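Local coordinates for CELL WALL surface anchor family protein (Streptococcus pneumoniae, PDB 2WW8) that forms the adhesin of the pneumococcal pilus and probably mediates attachment of the bacterium to host cells, at residues L141-P146 / Q171-L175; S688-T694 / I715-V721. One frame throughout, in Å; residues are numbered along the deposited sequence.

Contact 1. Residues L141-P146 / Q171-L175; sequences LSDQYP and QHKAL
With CG of Tyr145 anti to its carbonyl carbon (chi1 -62°), the phenol is directed at the 171-175 segment, and its hydroxyl stops beside the backbone of Gln171 and His172, where the N-H of His172 meets it. This bond is nearly straight, 2.9 Å from His172 N to Tyr145 OH with 170° at the hydrogen. Water 1, at the edge and in the plane of the imidazole, links the hydroxyl to His172 ND1, so the phenol oxygen has two partners, the water held at the longer distance of 3.2 Å from Tyr145 OH. Gln171 bends at chi2 (-65°), which turns its amide back to the loop; NE2 donates to Ser142 O, although the position of that nitrogen is less certain. Here an irregular linker between strands 135-137 and 148-150 lies along the beginning of strand 171-184, held by side chains in place of a strand ladder. Lys162 adds a cation-pi contact to the tyrosine ring. Leu141 CD1 presses on Lys173 CG at a tight 3.5 Å, while the amine of Lys173 pairs with Asp720. Toward the other end, Leu175 spreads its two methyls, CD2 touching Tyr145 CD1 at 3.9 Å and CD1 meeting CD of Pro146 at 3.8 Å.

Contact 2. Residues S688-T694 / I715-V721; sequences SNKFYDT and IPKIRDV
Phe691 and Arg719 lie nearly flat against each other, ring and guanidinium planes only 25° apart. The extended arginine chain passes over one face of the phenyl ring, and its CD sits 3.6 Å from the ring centroid as a CH-pi contact, somewhat off-centre. One guanidinium face rests on the rim of the ring near CE2 and CZ, while its edge serves the polar partners: NH1 donates almost in its own plane to Asn689 O at 3.2 Å, and NE and NH2 are taken by His172 O and Ser142 O. Three carbonyls thus satisfy the buried guanidinium and fix its rotation. Asp693 and Lys717 are arranged differently, running side by side in the same direction. The bend of the lysine at chi2 (97°) and chi4 brings NZ above the carboxylate plane, 2.9 Å from Asp693 OD1 in a salt bridge, and the same amine also donates to Ile715 O. These pairs decorate a short antiparallel ladder within the Ig-like region of the tip pilin. Tyr692 and Ile718 form its hydrogen-bonded pair, with Tyr692 N 2.7 Å from Ile718 O and a return bond from Ile718 N; Asp693 and Lys717 are the adjoining non-hydrogen-bonded pair. Further backbone bonds extend the pairing, Thr694 N to Pro716 O at 2.9 Å and Asn689 N to Asp720 O at 2.7 Å. Between the Asn689-Asp720 bond and the Tyr692-Ile718 pair, water 2 donates to Lys690 O and accepts from Asp720 N. Thr694 crosses Ile718 almost perpendicularly, its CG2 meeting CG2 of the isoleucine at 4.0 Å.

From the N terminus the chain first closes contact 1, a loop of 24 residues between 141-146 and 171-175 that contains strands 148-150, 157-162 and 167-168. Only much later, after the parallel-sheet region that holds the magnesium site, does contact 2 close its own 20-residue loop, with strands 699-701 and 711-712 inside. The two loops follow in series and neither nest nor cross. The centres of the two contacts are about 8 Å apart, because strand 717-718 pairs antiparallel with strand 171-184 as well as with 692-693. Lys173 O receives Arg719 N at 2.8 Å, and Ser142 N reaches Asn689 OD1, so both segments of contact 1 are tied to contact 2, 171-175 to 715-721 and 141-146 to 688-694.

Contact 1. Residues L141-P146 / Q171-L175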
ATOM      1  N   LEU A 141     -14.798  22.269 -12.117  1.00 19.02           N
ATOM      2  CA  LEU A 141     -13.448  22.330 -11.538  1.00 18.74           C
ATOM      3  C   LEU A 141     -12.441  22.652 -12.634  1.00 19.61           C
ATOM      4  O   LEU A 141     -12.681  22.306 -13.788  1.00 20.92           O
ATOM      5  CB  LEU A 141     -13.104  20.989 -10.915  1.00 19.59           C
ATOM      6  CG  LEU A 141     -13.557  20.687  -9.488  1.00 19.86           C
ATOM      7  CD1 LEU A 141     -13.364  19.227  -9.298  1.00 22.23           C
ATOM      8  CD2 LEU A 141     -12.717  21.447  -8.473  1.00 18.88           C
ATOM      9  N   SER A 142     -11.351  23.349 -12.327  1.00 19.13           N
ATOM     10  CA  SER A 142     -10.330  23.596 -13.339  1.00 19.41           C
ATOM     11  C   SER A 142      -9.517  22.324 -13.644  1.00 21.37           C
ATOM     12  O   SER A 142      -9.547  21.355 -12.870  1.00 22.32           O
ATOM     13  CB  SER A 142      -9.409  24.730 -12.885  1.00 19.73           C
ATOM     14  OG  SER A 142      -8.504  24.300 -11.867  1.00 16.39           O
ATOM     15  N   ASP A 143      -8.779  22.345 -14.754  1.00 22.50           N
ATOM     16  CA  ASP A 143      -7.878  21.255 -15.152  1.00 23.85           C
ATOM     17  C   ASP A 143      -6.398  21.450 -14.784  1.00 23.75           C
ATOM     18  O   ASP A 143      -5.518  20.820 -15.390  1.00 23.88           O
ATOM     19  CB  ASP A 143      -8.016  20.954 -16.657  1.00 24.55           C
ATOM     20  CG  ASP A 143      -7.477  22.079 -17.540  1.00 27.40           C
ATOM     21  OD1 ASP A 143      -7.068  23.142 -17.005  1.00 29.06           O
ATOM     22  OD2 ASP A 143      -7.467  21.894 -18.783  1.00 30.61           O
ATOM     23  N   GLN A 144      -6.146  22.307 -13.794  1.00 23.43           N
ATOM     24  CA  GLN A 144      -4.814  22.557 -13.234  1.00 23.62           C
ATOM     25  C   GLN A 144      -4.445  21.692 -12.025  1.00 21.97           C
ATOM     26  O   GLN A 144      -5.119  21.717 -11.000  1.00 22.14           O
ATOM     27  CB  GLN A 144      -4.684  24.033 -12.843  1.00 23.35           C
ATOM     28  CG  GLN A 144      -4.899  24.958 -14.030  1.00 28.44           C
ATOM     29  CD  GLN A 144      -3.790  24.831 -15.057  1.00 33.22           C
ATOM     30  OE1 GLN A 144      -4.031  24.440 -16.200  1.00 37.74           O
ATOM     31  NE2 GLN A 144      -2.564  25.160 -14.654  1.00 35.32           N
ATOM     32  N   TYR A 145      -3.347  20.953 -12.124  1.00 21.63           N
ATOM     33  CA  TYR A 145      -2.906  20.049 -11.052  1.00 20.63           C
ATOM     34  C   TYR A 145      -1.421  20.251 -10.829  1.00 20.52           C
ATOM     35  O   TYR A 145      -0.670  20.302 -11.798  1.00 20.55           O
ATOM     36  CB  TYR A 145      -3.120  18.583 -11.454  1.00 19.79           C
ATOM     37  CG  TYR A 145      -4.576  18.293 -11.694  1.00 22.94           C
ATOM     38  CD1 TYR A 145      -5.409  17.921 -10.641  1.00 24.10           C
ATOM     39  CD2 TYR A 145      -5.133  18.435 -12.967  1.00 21.09           C
ATOM     40  CE1 TYR A 145      -6.772  17.689 -10.851  1.00 23.30           C
ATOM     41  CE2 TYR A 145      -6.476  18.200 -13.183  1.00 22.48           C
ATOM     42  CZ  TYR A 145      -7.288  17.823 -12.127  1.00 21.67           C
ATOM     43  OH  TYR A 145      -8.628  17.597 -12.339  1.00 17.46           O
ATOM     44  N   PRO A 146      -0.988  20.363  -9.563  1.00 19.66           N
ATOM     45  CA  PRO A 146       0.462  20.224  -9.396  1.00 18.98           C
ATOM     46  C   PRO A 146       0.872  18.766  -9.593  1.00 19.44           C
ATOM     47  O   PRO A 146       0.092  17.851  -9.323  1.00 19.15           O
ATOM     48  CB  PRO A 146       0.694  20.627  -7.938  1.00 19.13           C
ATOM     49  CG  PRO A 146      -0.575  20.181  -7.246  1.00 18.33           C
ATOM     50  CD  PRO A 146      -1.685  20.528  -8.274  1.00 19.74           C
ATOM     51  N   GLN A 171     -13.098  16.061 -13.653  1.00 24.06           N
ATOM     52  CA  GLN A 171     -11.911  16.541 -12.938  1.00 23.34           C
ATOM     53  C   GLN A 171     -11.823  15.971 -11.529  1.00 21.55           C
ATOM     54  O   GLN A 171     -12.794  15.411 -11.022  1.00 21.08           O
ATOM     55  CB  GLN A 171     -11.893  18.072 -12.894  1.00 24.61           C
ATOM     56  CG  GLN A 171     -11.855  18.742 -14.283  1.00 27.83           C
ATOM     57  CD  GLN A 171     -10.555  18.432 -15.027  1.00 34.36           C
ATOM     58  OE1 GLN A 171     -10.530  17.570 -15.909  1.00 38.42           O
ATOM     59  NE2 GLN A 171      -9.472  19.118 -14.666  1.00 31.99           N
ATOM     60  N   HIS A 172     -10.668  16.114 -10.877  1.00 20.53           N
ATOM     61  CA  HIS A 172     -10.468  15.473  -9.584  1.00 18.90           C
ATOM     62  C   HIS A 172     -10.277  16.502  -8.478  1.00 18.61           C
ATOM     63  O   HIS A 172      -9.666  17.567  -8.665  1.00 19.22           O
ATOM     64  CB  HIS A 172      -9.286  14.504  -9.651  1.00 17.78           C
ATOM     65  CG  HIS A 172      -9.596  13.217 -10.344  1.00 21.41           C
ATOM     66  ND1 HIS A 172      -9.774  13.121 -11.710  1.00 24.08           N
ATOM     67  CD2 HIS A 172      -9.759  11.961  -9.859  1.00 24.60           C
ATOM     68  CE1 HIS A 172     -10.039  11.867 -12.039  1.00 21.78           C
ATOM     69  NE2 HIS A 172     -10.026  11.141 -10.934  1.00 27.55           N
ATOM     70  N   LYS A 173     -10.773  16.131  -7.305  1.00 18.44           N
ATOM     71  CA  LYS A 173     -10.736  16.972  -6.109  1.00 18.11           C
ATOM     72  C   LYS A 173      -9.579  16.675  -5.135  1.00 16.58           C
ATOM     73  O   LYS A 173      -9.285  17.467  -4.227  1.00 15.77           O
ATOM     74  CB  LYS A 173     -12.112  16.946  -5.435  1.00 18.06           C
ATOM     75  CG  LYS A 173     -13.083  17.861  -6.139  1.00 18.76           C
ATOM     76  CD  LYS A 173     -14.515  17.707  -5.668  1.00 19.00           C
ATOM     77  CE  LYS A 173     -14.695  18.368  -4.314  1.00 20.97           C
ATOM     78  NZ  LYS A 173     -16.138  18.592  -3.985  1.00 19.02           N
ATOM     79  N   ALA A 174      -8.882  15.568  -5.365  1.00 15.68           N
ATOM     80  CA  ALA A 174      -7.851  15.138  -4.423  1.00 15.57           C
ATOM     81  C   ALA A 174      -6.720  14.401  -5.118  1.00 15.27           C
ATOM     82  O   ALA A 174      -6.964  13.721  -6.134  1.00 15.85           O
ATOM     83  CB  ALA A 174      -8.454  14.245  -3.353  1.00 14.81           C
ATOM     84  N   LEU A 175      -5.529  14.547  -4.527  1.00 14.82           N
ATOM     85  CA  LEU A 175      -4.237  14.013  -5.011  1.00 15.69           C
ATOM     86  C   LEU A 175      -3.472  13.312  -3.885  1.00 16.44           C
ATOM     87  O   LEU A 175      -3.387  13.825  -2.749  1.00 18.15           O
ATOM     88  CB  LEU A 175      -3.306  15.093  -5.611  1.00 15.65           C
ATOM     89  CG  LEU A 175      -3.939  16.035  -6.666  1.00 16.30           C
ATOM     90  CD1 LEU A 175      -3.057  17.235  -6.962  1.00 22.90           C
ATOM     91  CD2 LEU A 175      -4.308  15.319  -7.967  1.00 18.11           C
TER
HETATM   92  O   HOH W   1      -9.078  14.721 -13.753  1.00 29.98           O

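Contact 2. Residues S688-T694 / I715-V721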
ATOM      1  N   SER A 688     -11.482  28.775  -4.341  1.00 18.42           N
ATOM      2  CA  SER A 688     -11.947  27.902  -5.410  1.00 19.26           C
ATOM      3  C   SER A 688     -10.800  27.348  -6.273  1.00 18.59           C
ATOM      4  O   SER A 688      -9.954  28.118  -6.690  1.00 18.61           O
ATOM      5  CB  SER A 688     -12.965  28.690  -6.260  1.00 19.51           C
ATOM      6  OG  SER A 688     -13.910  27.813  -6.849  1.00 21.58           O
ATOM      7  N   ASN A 689     -10.780  26.038  -6.527  1.00 18.12           N
ATOM      8  CA  ASN A 689      -9.908  25.383  -7.515  1.00 18.80           C
ATOM      9  C   ASN A 689      -8.487  25.059  -7.027  1.00 17.59           C
ATOM     10  O   ASN A 689      -7.727  24.300  -7.656  1.00 17.96           O
ATOM     11  CB  ASN A 689      -9.893  26.195  -8.826  1.00 17.67           C
ATOM     12  CG  ASN A 689     -11.049  25.829  -9.741  1.00 21.36           C
ATOM     13  OD1 ASN A 689     -11.459  24.671  -9.815  1.00 25.81           O
ATOM     14  ND2 ASN A 689     -11.573  26.809 -10.466  1.00 23.14           N
ATOM     15  N   LYS A 690      -8.152  25.684  -5.903  1.00 17.03           N
ATOM     16  CA  LYS A 690      -6.835  25.638  -5.274  1.00 16.95           C
ATOM     17  C   LYS A 690      -6.603  24.366  -4.442  1.00 16.65           C
ATOM     18  O   LYS A 690      -7.448  23.927  -3.641  1.00 16.90           O
ATOM     19  CB  LYS A 690      -6.655  26.889  -4.409  1.00 15.91           C
ATOM     20  CG  LYS A 690      -5.294  27.011  -3.750  1.00 16.41           C
ATOM     21  CD  LYS A 690      -5.140  28.323  -2.948  1.00 18.61           C
ATOM     22  CE  LYS A 690      -3.886  28.363  -2.054  1.00 22.38           C
ATOM     23  NZ  LYS A 690      -2.709  28.045  -2.891  1.00 21.45           N
ATOM     24  N   PHE A 691      -5.442  23.760  -4.645  1.00 16.70           N
ATOM     25  CA  PHE A 691      -5.100  22.529  -3.936  1.00 16.44           C
ATOM     26  C   PHE A 691      -4.452  22.863  -2.601  1.00 15.96           C
ATOM     27  O   PHE A 691      -3.504  23.642  -2.538  1.00 18.02           O
ATOM     28  CB  PHE A 691      -4.195  21.632  -4.772  1.00 16.78           C
ATOM     29  CG  PHE A 691      -4.947  20.735  -5.694  1.00 15.62           C
ATOM     30  CD1 PHE A 691      -5.649  19.653  -5.195  1.00 14.70           C
ATOM     31  CD2 PHE A 691      -4.950  20.973  -7.068  1.00 16.64           C
ATOM     32  CE1 PHE A 691      -6.363  18.799  -6.062  1.00 13.49           C
ATOM     33  CE2 PHE A 691      -5.658  20.139  -7.944  1.00 15.62           C
ATOM     34  CZ  PHE A 691      -6.370  19.059  -7.454  1.00 13.57           C
ATOM     35  N   TYR A 692      -4.969  22.293  -1.527  1.00 15.23           N
ATOM     36  CA  TYR A 692      -4.392  22.501  -0.196  1.00 16.04           C
ATOM     37  C   TYR A 692      -3.729  21.209   0.248  1.00 15.30           C
ATOM     38  O   TYR A 692      -4.374  20.156   0.203  1.00 16.11           O
ATOM     39  CB  TYR A 692      -5.506  22.882   0.805  1.00 14.87           C
ATOM     40  CG  TYR A 692      -6.008  24.298   0.584  1.00 18.09           C
ATOM     41  CD1 TYR A 692      -7.051  24.530  -0.312  1.00 13.49           C
ATOM     42  CD2 TYR A 692      -5.413  25.407   1.217  1.00 16.40           C
ATOM     43  CE1 TYR A 692      -7.506  25.822  -0.554  1.00 13.45           C
ATOM     44  CE2 TYR A 692      -5.903  26.714   0.978  1.00 15.90           C
ATOM     45  CZ  TYR A 692      -6.936  26.904   0.080  1.00 14.00           C
ATOM     46  OH  TYR A 692      -7.454  28.170  -0.222  1.00 16.39           O
ATOM     47  N   ASP A 693      -2.486  21.279   0.719  1.00 15.63           N
ATOM     48  CA  ASP A 693      -1.868  20.134   1.447  1.00 15.42           C
ATOM     49  C   ASP A 693      -2.725  19.776   2.671  1.00 15.99           C
ATOM     50  O   ASP A 693      -3.213  20.679   3.409  1.00 15.21           O
ATOM     51  CB  ASP A 693      -0.500  20.513   1.980  1.00 16.67           C
ATOM     52  CG  ASP A 693       0.574  20.539   0.899  1.00 19.59           C
ATOM     53  OD1 ASP A 693       0.319  20.235  -0.300  1.00 20.54           O
ATOM     54  OD2 ASP A 693       1.714  20.888   1.264  1.00 19.28           O
ATOM     55  N   THR A 694      -2.932  18.471   2.865  1.00 16.53           N
ATOM     56  CA  THR A 694      -3.718  18.011   4.022  1.00 15.89           C
ATOM     57  C   THR A 694      -2.991  18.204   5.316  1.00 17.71           C
ATOM     58  O   THR A 694      -3.645  18.269   6.357  1.00 18.85           O
ATOM     59  CB  THR A 694      -4.194  16.536   3.917  1.00 17.23           C
ATOM     60  OG1 THR A 694      -3.084  15.710   3.574  1.00 12.99           O
ATOM     61  CG2 THR A 694      -5.228  16.424   2.788  1.00 16.29           C
ATOM     62  N   ILE A 715       2.910  14.107   1.113  1.00 17.24           N
ATOM     63  CA  ILE A 715       1.709  14.884   1.497  1.00 19.05           C
ATOM     64  C   ILE A 715       0.594  14.963   0.407  1.00 17.83           C
ATOM     65  O   ILE A 715       0.848  15.482  -0.676  1.00 18.89           O
ATOM     66  CB  ILE A 715       2.079  16.366   1.847  1.00 19.70           C
ATOM     67  CG1 ILE A 715       3.327  16.462   2.725  1.00 19.29           C
ATOM     68  CG2 ILE A 715       0.933  17.030   2.581  1.00 17.55           C
ATOM     69  CD1 ILE A 715       3.002  16.028   4.108  1.00 17.30           C
ATOM     70  N   PRO A 716      -0.639  14.500   0.701  1.00 18.04           N
ATOM     71  CA  PRO A 716      -1.801  14.614  -0.177  1.00 14.80           C
ATOM     72  C   PRO A 716      -2.345  16.044  -0.237  1.00 14.30           C
ATOM     73  O   PRO A 716      -1.995  16.888   0.602  1.00 12.97           O
ATOM     74  CB  PRO A 716      -2.859  13.761   0.541  1.00 15.83           C
ATOM     75  CG  PRO A 716      -2.028  12.779   1.396  1.00 17.68           C
ATOM     76  CD  PRO A 716      -0.982  13.731   1.928  1.00 17.20           C
ATOM     77  N   LYS A 717      -3.213  16.278  -1.226  1.00 14.91           N
ATOM     78  CA  LYS A 717      -3.788  17.611  -1.440  1.00 15.78           C
ATOM     79  C   LYS A 717      -5.272  17.459  -1.716  1.00 15.27           C
ATOM     80  O   LYS A 717      -5.662  16.451  -2.315  1.00 16.04           O
ATOM     81  CB  LYS A 717      -3.181  18.300  -2.668  1.00 16.21           C
ATOM     82  CG  LYS A 717      -1.735  18.715  -2.452  1.00 17.01           C
ATOM     83  CD  LYS A 717      -0.769  17.710  -3.019  1.00 21.84           C
ATOM     84  CE  LYS A 717       0.635  18.327  -3.053  1.00 25.04           C
ATOM     85  NZ  LYS A 717       1.400  17.969  -1.783  1.00 23.73           N
ATOM     86  N   ILE A 718      -6.077  18.451  -1.327  1.00 13.69           N
ATOM     87  CA  ILE A 718      -7.502  18.406  -1.641  1.00 13.67           C
ATOM     88  C   ILE A 718      -7.919  19.807  -2.060  1.00 15.27           C
ATOM     89  O   ILE A 718      -7.274  20.807  -1.663  1.00 14.17           O
ATOM     90  CB  ILE A 718      -8.364  17.908  -0.449  1.00 14.92           C
ATOM     91  CG1 ILE A 718      -8.192  18.839   0.761  1.00 14.42           C
ATOM     92  CG2 ILE A 718      -8.005  16.432  -0.123  1.00 11.92           C
ATOM     93  CD1 ILE A 718      -9.126  18.549   1.915  1.00 13.19           C
ATOM     94  N   ARG A 719      -8.972  19.867  -2.885  1.00 15.44           N
ATOM     95  CA  ARG A 719      -9.538  21.157  -3.269  1.00 15.31           C
ATOM     96  C   ARG A 719     -11.045  21.066  -3.449  1.00 15.92           C
ATOM     97  O   ARG A 719     -11.621  19.974  -3.387  1.00 15.09           O
ATOM     98  CB  ARG A 719      -8.945  21.631  -4.598  1.00 15.44           C
ATOM     99  CG  ARG A 719      -9.271  20.651  -5.721  1.00 16.32           C
ATOM    100  CD  ARG A 719      -8.989  21.282  -7.050  1.00 16.37           C
ATOM    101  NE  ARG A 719      -9.165  20.369  -8.170  1.00 16.69           N
ATOM    102  CZ  ARG A 719      -9.084  20.773  -9.428  1.00 17.31           C
ATOM    103  NH1 ARG A 719      -8.836  22.054  -9.660  1.00 15.31           N
ATOM    104  NH2 ARG A 719      -9.255  19.916 -10.423  1.00 19.35           N
ATOM    105  N   ASP A 720     -11.674  22.216  -3.687  1.00 14.10           N
ATOM    106  CA  ASP A 720     -13.082  22.269  -4.097  1.00 15.30           C
ATOM    107  C   ASP A 720     -13.268  23.491  -5.000  1.00 14.38           C
ATOM    108  O   ASP A 720     -12.352  24.315  -5.095  1.00 12.88           O
ATOM    109  CB  ASP A 720     -14.063  22.347  -2.918  1.00 15.45           C
ATOM    110  CG  ASP A 720     -15.491  21.927  -3.303  1.00 16.02           C
ATOM    111  OD1 ASP A 720     -15.733  21.399  -4.416  1.00 16.59           O
ATOM    112  OD2 ASP A 720     -16.407  22.133  -2.490  1.00 15.96           O
ATOM    113  N   VAL A 721     -14.422  23.580  -5.661  1.00 15.12           N
ATOM    114  CA  VAL A 721     -14.706  24.721  -6.540  1.00 14.77           C
ATOM    115  C   VAL A 721     -15.935  25.407  -5.954  1.00 15.68           C
ATOM    116  O   VAL A 721     -16.930  24.741  -5.639  1.00 16.15           O
ATOM    117  CB  VAL A 721     -14.914  24.312  -8.028  1.00 15.44           C
ATOM    118  CG1 VAL A 721     -16.045  23.303  -8.198  1.00 13.79           C
ATOM    119  CG2 VAL A 721     -15.231  25.532  -8.902  1.00 15.63           C
TER
HETATM  120  O   HOH W   2     -10.065  24.375  -2.905  1.00 19.40           O